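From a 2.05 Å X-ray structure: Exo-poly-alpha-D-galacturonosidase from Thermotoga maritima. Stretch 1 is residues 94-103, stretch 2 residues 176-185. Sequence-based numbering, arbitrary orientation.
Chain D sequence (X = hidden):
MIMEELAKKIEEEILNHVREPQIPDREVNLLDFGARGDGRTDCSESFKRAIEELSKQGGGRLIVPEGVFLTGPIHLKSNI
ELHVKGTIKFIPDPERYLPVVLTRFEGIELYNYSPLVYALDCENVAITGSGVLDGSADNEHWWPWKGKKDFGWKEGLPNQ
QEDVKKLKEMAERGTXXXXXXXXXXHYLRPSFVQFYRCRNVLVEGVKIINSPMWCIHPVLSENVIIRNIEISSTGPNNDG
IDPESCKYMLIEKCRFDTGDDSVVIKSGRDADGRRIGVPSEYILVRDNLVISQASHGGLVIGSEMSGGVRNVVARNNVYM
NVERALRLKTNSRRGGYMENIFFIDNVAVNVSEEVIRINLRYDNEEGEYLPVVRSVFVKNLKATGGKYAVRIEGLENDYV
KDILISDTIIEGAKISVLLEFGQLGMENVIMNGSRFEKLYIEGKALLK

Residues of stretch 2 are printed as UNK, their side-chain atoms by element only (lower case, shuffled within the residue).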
ATOM      1  N   PRO D  94     -12.068 -27.803  49.837  1.00 26.63           N
ATOM      2  CA  PRO D  94     -13.344 -27.085  49.691  1.00 26.44           C
ATOM      3  C   PRO D  94     -14.096 -26.910  51.010  1.00 26.12           C
ATOM      4  O   PRO D  94     -14.729 -25.876  51.227  1.00 25.83           O
ATOM      5  CB  PRO D  94     -14.139 -27.976  48.731  1.00 26.53           C
ATOM      6  CG  PRO D  94     -13.095 -28.681  47.939  1.00 26.69           C
ATOM      7  CD  PRO D  94     -11.992 -28.957  48.922  1.00 26.58           C
ATOM      8  N   GLU D  95     -14.005 -27.916  51.879  1.00 26.09           N
ATOM      9  CA  GLU D  95     -14.605 -27.885  53.215  1.00 26.11           C
ATOM     10  C   GLU D  95     -14.263 -26.595  53.970  1.00 25.76           C
ATOM     11  O   GLU D  95     -15.107 -26.036  54.674  1.00 25.71           O
ATOM     12  CB  GLU D  95     -14.157 -29.115  54.017  1.00 26.29           C
ATOM     13  CG  GLU D  95     -15.185 -29.638  55.008  1.00 27.93           C
ATOM     14  CD  GLU D  95     -16.177 -30.621  54.387  1.00 29.75           C
ATOM     15  OE1 GLU D  95     -16.965 -30.222  53.497  1.00 30.62           O
ATOM     16  OE2 GLU D  95     -16.173 -31.800  54.806  1.00 29.23           O
ATOM     17  N   ARG D  96     -13.032 -26.117  53.789  1.00 25.45           N
ATOM     18  CA  ARG D  96     -12.554 -24.879  54.421  1.00 24.91           C
ATOM     19  C   ARG D  96     -13.265 -23.610  53.958  1.00 24.39           C
ATOM     20  O   ARG D  96     -13.147 -22.569  54.601  1.00 24.09           O
ATOM     21  CB  ARG D  96     -11.041 -24.735  54.237  1.00 24.86           C
ATOM     22  CG  ARG D  96     -10.240 -25.763  55.033  1.00 24.60           C
ATOM     23  CD  ARG D  96      -8.761 -25.621  54.755  1.00 23.97           C
ATOM     24  NE  ARG D  96      -7.977 -26.615  55.475  1.00 23.26           N
ATOM     25  CZ  ARG D  96      -7.399 -26.417  56.657  1.00 22.37           C
ATOM     26  NH1 ARG D  96      -7.505 -25.247  57.280  1.00 22.20           N
ATOM     27  NH2 ARG D  96      -6.704 -27.397  57.214  1.00 20.72           N
ATOM     28  N   TYR D  97     -14.011 -23.709  52.860  1.00 24.25           N
ATOM     29  CA  TYR D  97     -14.637 -22.551  52.216  1.00 23.98           C
ATOM     30  C   TYR D  97     -16.145 -22.521  52.466  1.00 23.99           C
ATOM     31  O   TYR D  97     -16.912 -21.877  51.744  1.00 23.95           O
ATOM     32  CB  TYR D  97     -14.277 -22.524  50.720  1.00 23.76           C
ATOM     33  CG  TYR D  97     -12.781 -22.427  50.517  1.00 23.74           C
ATOM     34  CD1 TYR D  97     -12.167 -21.198  50.293  1.00 22.93           C
ATOM     35  CD2 TYR D  97     -11.970 -23.564  50.597  1.00 23.66           C
ATOM     36  CE1 TYR D  97     -10.789 -21.103  50.140  1.00 22.93           C
ATOM     37  CE2 TYR D  97     -10.589 -23.478  50.443  1.00 23.13           C
ATOM     38  CZ  TYR D  97     -10.007 -22.243  50.212  1.00 23.15           C
ATOM     39  OH  TYR D  97      -8.644 -22.145  50.058  1.00 24.12           O
ATOM     40  N   LEU D  98     -16.548 -23.223  53.517  1.00 24.00           N
ATOM     41  CA  LEU D  98     -17.923 -23.230  53.991  1.00 24.07           C
ATOM     42  C   LEU D  98     -17.964 -22.614  55.398  1.00 24.06           C
ATOM     43  O   LEU D  98     -16.943 -22.605  56.089  1.00 24.07           O
ATOM     44  CB  LEU D  98     -18.468 -24.664  54.000  1.00 24.15           C
ATOM     45  CG  LEU D  98     -18.579 -25.398  52.658  1.00 24.06           C
ATOM     46  CD1 LEU D  98     -18.813 -26.891  52.878  1.00 23.68           C
ATOM     47  CD2 LEU D  98     -19.674 -24.801  51.781  1.00 24.05           C
ATOM     48  N   PRO D  99     -19.136 -22.107  55.838  1.00 24.03           N
ATOM     49  CA  PRO D  99     -20.440 -22.104  55.161  1.00 23.80           C
ATOM     50  C   PRO D  99     -20.477 -21.280  53.882  1.00 23.58           C
ATOM     51  O   PRO D  99     -19.605 -20.427  53.651  1.00 23.49           O
ATOM     52  CB  PRO D  99     -21.391 -21.503  56.211  1.00 23.82           C
ATOM     53  CG  PRO D  99     -20.512 -20.794  57.180  1.00 24.08           C
ATOM     54  CD  PRO D  99     -19.237 -21.575  57.211  1.00 24.10           C
ATOM     55  N   VAL D 100     -21.493 -21.548  53.064  1.00 23.41           N
ATOM     56  CA  VAL D 100     -21.738 -20.803  51.829  1.00 23.50           C
ATOM     57  C   VAL D 100     -21.914 -19.307  52.101  1.00 23.34           C
ATOM     58  O   VAL D 100     -22.443 -18.917  53.139  1.00 23.16           O
ATOM     59  CB  VAL D 100     -22.971 -21.362  51.052  1.00 23.54           C
ATOM     60  CG1 VAL D 100     -22.666 -22.738  50.479  1.00 23.81           C
ATOM     61  CG2 VAL D 100     -24.214 -21.426  51.951  1.00 23.65           C
ATOM     62  N   VAL D 101     -21.439 -18.480  51.174  1.00 23.49           N
ATOM     63  CA  VAL D 101     -21.594 -17.025  51.267  1.00 23.51           C
ATOM     64  C   VAL D 101     -22.259 -16.487  50.000  1.00 23.63           C
ATOM     65  O   VAL D 101     -22.289 -17.174  48.976  1.00 23.81           O
ATOM     66  CB  VAL D 101     -20.233 -16.301  51.488  1.00 23.64           C
ATOM     67  CG1 VAL D 101     -19.589 -16.741  52.794  1.00 23.06           C
ATOM     68  CG2 VAL D 101     -19.281 -16.513  50.297  1.00 23.25           C
ATOM     69  N   LEU D 102     -22.795 -15.269  50.075  1.00 23.68           N
ATOM     70  CA  LEU D 102     -23.331 -14.588  48.902  1.00 23.83           C
ATOM     71  C   LEU D 102     -22.208 -14.354  47.909  1.00 23.99           C
ATOM     72  O   LEU D 102     -21.203 -13.719  48.234  1.00 23.89           O
ATOM     73  CB  LEU D 102     -23.981 -13.253  49.279  1.00 23.90           C
ATOM     74  CG  LEU D 102     -24.493 -12.352  48.145  1.00 24.21           C
ATOM     75  CD1 LEU D 102     -25.675 -12.975  47.396  1.00 24.39           C
ATOM     76  CD2 LEU D 102     -24.881 -10.994  48.704  1.00 24.97           C
ATOM     77  N   THR D 103     -22.384 -14.881  46.702  1.00 24.14           N
ATOM     78  CA  THR D 103     -21.364 -14.791  45.666  1.00 24.25           C
ATOM     79  C   THR D 103     -22.009 -14.887  44.275  1.00 24.19           C
ATOM     80  O   THR D 103     -23.224 -14.690  44.126  1.00 24.15           O
ATOM     81  CB  THR D 103     -20.206 -15.836  45.894  1.00 24.24           C
ATOM     82  OG1 THR D 103     -19.097 -15.546  45.029  1.00 24.94           O
ATOM     83  CG2 THR D 103     -20.673 -17.279  45.678  1.00 24.43           C
ATOM     84  N   UNK D 176     -35.594 -16.992  44.660  1.00 29.19           N
ATOM     85  CA  UNK D 176     -34.782 -16.059  45.443  1.00 28.94           C
ATOM     86  C   UNK D 176     -33.360 -16.573  45.641  1.00 28.73           C
ATOM     87  O   UNK D 176     -33.148 -17.786  45.721  1.00 28.74           O
ATOM     88  c   UNK D 176     -36.878 -17.287  45.323  1.00 29.13           C
ATOM     89  c   UNK D 176     -35.517 -16.000  46.780  1.00 28.85           C
ATOM     90  c   UNK D 176     -36.941 -16.261  46.420  1.00 29.01           C
ATOM     91  N   UNK D 177     -32.406 -15.648  45.712  1.00 28.32           N
ATOM     92  CA  UNK D 177     -30.985 -15.978  45.865  1.00 28.05           C
ATOM     93  C   UNK D 177     -30.716 -16.829  47.110  1.00 27.93           C
ATOM     94  O   UNK D 177     -29.917 -17.768  47.058  1.00 27.76           O
ATOM     95  c   UNK D 177     -28.619 -15.066  45.768  1.00 27.79           C
ATOM     96  c   UNK D 177     -30.491 -13.743  44.766  1.00 27.97           C
ATOM     97  c   UNK D 177     -30.097 -14.701  45.890  1.00 28.08           C
ATOM     98  N   UNK D 178     -31.406 -16.505  48.209  1.00 27.75           N
ATOM     99  CA  UNK D 178     -31.262 -17.201  49.494  1.00 27.80           C
ATOM    100  C   UNK D 178     -31.567 -18.692  49.376  1.00 27.45           C
ATOM    101  O   UNK D 178     -31.179 -19.481  50.236  1.00 27.45           O
ATOM    102  c   UNK D 178     -31.866 -15.130  50.949  1.00 29.27           C
ATOM    103  o   UNK D 178     -33.107 -14.422  49.000  1.00 30.94           O
ATOM    104  o   UNK D 178     -31.805 -12.948  49.967  1.00 31.31           O
ATOM    105  c   UNK D 178     -32.292 -14.097  49.896  1.00 30.72           C
ATOM    106  c   UNK D 178     -32.184 -16.582  50.560  1.00 27.96           C
ATOM    107  N   UNK D 179     -32.265 -19.066  48.307  1.00 27.07           N
ATOM    108  CA  UNK D 179     -32.670 -20.453  48.084  1.00 26.78           C
ATOM    109  C   UNK D 179     -31.815 -21.156  47.024  1.00 26.32           C
ATOM    110  O   UNK D 179     -32.039 -22.325  46.705  1.00 26.52           O
ATOM    111  c   UNK D 179     -34.161 -20.520  47.732  1.00 26.80           C
ATOM    112  o   UNK D 179     -37.329 -19.393  49.247  1.00 28.15           O
ATOM    113  c   UNK D 179     -35.067 -19.974  48.832  1.00 27.58           C
ATOM    114  o   UNK D 179     -36.911 -20.482  47.388  1.00 29.13           O
ATOM    115  c   UNK D 179     -36.539 -19.950  48.458  1.00 28.34           C
ATOM    116  N   UNK D 180     -30.825 -20.440  46.498  1.00 25.82           N
ATOM    117  CA  UNK D 180     -29.887 -20.997  45.531  1.00 25.27           C
ATOM    118  C   UNK D 180     -28.620 -21.433  46.257  1.00 25.13           C
ATOM    119  O   UNK D 180     -27.577 -20.777  46.164  1.00 25.32           O
ATOM    120  c   UNK D 180     -31.205 -16.487  41.464  1.00 22.06           C
ATOM    121  c   UNK D 180     -29.548 -19.969  44.448  1.00 25.09           C
ATOM    122  n   UNK D 180     -31.374 -17.617  42.145  1.00 21.46           N
ATOM    123  n   UNK D 180     -29.983 -16.061  41.158  1.00 21.53           N
ATOM    124  c   UNK D 180     -30.285 -18.473  42.605  1.00 22.61           C
ATOM    125  n   UNK D 180     -32.260 -15.777  41.088  1.00 20.92           N
ATOM    126  c   UNK D 180     -30.739 -19.444  43.677  1.00 24.24           C
ATOM    127  N   UNK D 181     -28.719 -22.545  46.977  1.00 24.92           N
ATOM    128  CA  UNK D 181     -27.638 -23.004  47.845  1.00 24.80           C
ATOM    129  C   UNK D 181     -26.871 -24.157  47.203  1.00 24.55           C
ATOM    130  O   UNK D 181     -27.450 -25.194  46.874  1.00 25.01           O
ATOM    131  c   UNK D 181     -28.170 -23.416  49.248  1.00 24.64           C
ATOM    132  c   UNK D 181     -28.940 -22.267  49.885  1.00 24.79           C
ATOM    133  c   UNK D 181     -27.029 -23.869  50.165  1.00 24.53           C
ATOM    134  N   UNK D 182     -25.568 -23.963  47.030  1.00 24.06           N
ATOM    135  CA  UNK D 182     -24.703 -24.990  46.452  1.00 23.72           C
ATOM    136  C   UNK D 182     -23.631 -25.414  47.459  1.00 23.31           C
ATOM    137  O   UNK D 182     -23.964 -25.955  48.511  1.00 23.40           O
ATOM    138  c   UNK D 182     -26.033 -23.303  43.970  1.00 23.39           C
ATOM    139  c   UNK D 182     -24.135 -24.525  45.095  1.00 23.54           C
ATOM    140  c   UNK D 182     -27.185 -24.223  42.063  1.00 23.69           C
ATOM    141  c   UNK D 182     -27.027 -23.207  42.996  1.00 23.71           C
ATOM    142  c   UNK D 182     -25.362 -25.424  43.088  1.00 24.29           C
ATOM    143  c   UNK D 182     -25.185 -24.407  44.021  1.00 23.95           C
ATOM    144  c   UNK D 182     -26.353 -25.333  42.109  1.00 23.99           C
ATOM    145  N   UNK D 183     -22.360 -25.174  47.156  1.00 22.97           N
ATOM    146  CA  UNK D 183     -21.285 -25.579  48.058  1.00 22.60           C
ATOM    147  C   UNK D 183     -21.108 -27.084  48.107  1.00 22.48           C
ATOM    148  O   UNK D 183     -20.913 -27.720  47.067  1.00 22.21           O
ATOM    149  N   UNK D 184     -21.189 -27.640  49.319  1.00 22.43           N
ATOM    150  CA  UNK D 184     -20.964 -29.068  49.589  1.00 22.42           C
ATOM    151  C   UNK D 184     -21.865 -29.961  48.735  1.00 22.29           C
ATOM    152  O   UNK D 184     -23.091 -29.797  48.721  1.00 22.08           O
ATOM    153  c   UNK D 184     -21.062 -30.966  53.015  1.00 23.58           C
ATOM    154  n   UNK D 184     -20.219 -33.330  53.348  1.00 24.35           N
ATOM    155  c   UNK D 184     -20.126 -31.906  53.768  1.00 24.55           C
ATOM    156  c   UNK D 184     -21.181 -29.364  51.084  1.00 22.39           C
ATOM    157  c   UNK D 184     -20.575 -30.668  51.594  1.00 22.91           C
ATOM    158  N   UNK D 185     -21.244 -30.903  48.028  1.00 22.36           N
ATOM    159  CA  UNK D 185     -21.964 -31.814  47.134  1.00 22.44           C
ATOM    160  C   UNK D 185     -22.186 -31.236  45.742  1.00 22.45           C
ATOM    161  O   UNK D 185     -22.808 -31.871  44.891  1.00 22.47           O
TER

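Position 176 carries three side-chain carbons that close a ring onto the backbone N. It touches nothing on stretch 1. This is a proline, P176.

Position 177 has three side-chain carbons, one of them carrying the other two. The branch lies directly on CB, which points toward stretch 1, and one branch carbon comes 4.0 Å from L102 CD1. Three carbons in all, branched at CB, means valine, V177. L102 helps from its side: its CA-to-CB bond runs sideways, but the end of its side chain comes nearer.

Position 178 has three carbons, the third carrying two oxygens. That is a carboxylate on a two-carbon arm, so the residue is glutamate, E178. Its CA-to-CB bond points away, and it makes no contact with stretch 1.

Position 179 repeats the pattern: three carbons, then two oxygens on the last. It is E179, also glutamate, and it is out of reach of stretch 1. E179 N donates a hydrogen bond to P176 O at 3.0 Å, as expected for the 3-10 segment 177-179.

Position 180 has three carbons, a nitrogen, then a carbon carrying two more nitrogens. Only a guanidinium fits, so this is arginine, R180. It is buried but does not touch stretch 1; NH1 is hydrogen-bonded elsewhere in the structure, and NE and NH2 to a residue flanking one of the stretches. R180 N donates a hydrogen bond to V177 O at 2.9 Å.

Position 181 again shows one carbon carrying two. One branch carbon lies 4.1 Å from V100 CG2. The residue is valine, V181. The contact is between apolar side chains at an exposed position.

Position 182 has one carbon followed by a ring of six carbons, with no oxygen on the ring. The ring leads away from stretch 1, but the backbone O of position 182 is 4.0 Å from V100 CG1. This is phenylalanine, F182.

Position 183 has no side-chain atoms. Its CA lies 4.0 Å from V100 CG1 and 4.1 Å from L98 CD2. The residue is glycine, G183. A CB here would point toward stretch 1 and clash with both methyls. The positive phi of 70° also favours glycine.

Position 184 has four carbons in a row ending in nitrogen. Its CB is 3.9 Å from L98 CD1, and a carbon of the chain lies 3.6 Å from E95 OE1. The residue is lysine, K184. The charges stay apart: K184 NZ is 4.5 Å from E95 OE1, beyond a salt bridge. K184 also touches a crystal neighbour.

Position 185 has no side-chain atoms and no contact with stretch 1. It is glycine, G185. Its backbone angles would jam a CB against the carbonyl O of K184.

The contact is small, burying 281 Å² in all, and no hydrogen bond crosses it. It works by apolar packing. L98 and V100 point toward stretch 2 and settle on the bare backbone at G183, while L102 meets V177. E95 and K184 add a loose pairing of opposite charges.

Stretch 2 176-185: PVEERVFGKG
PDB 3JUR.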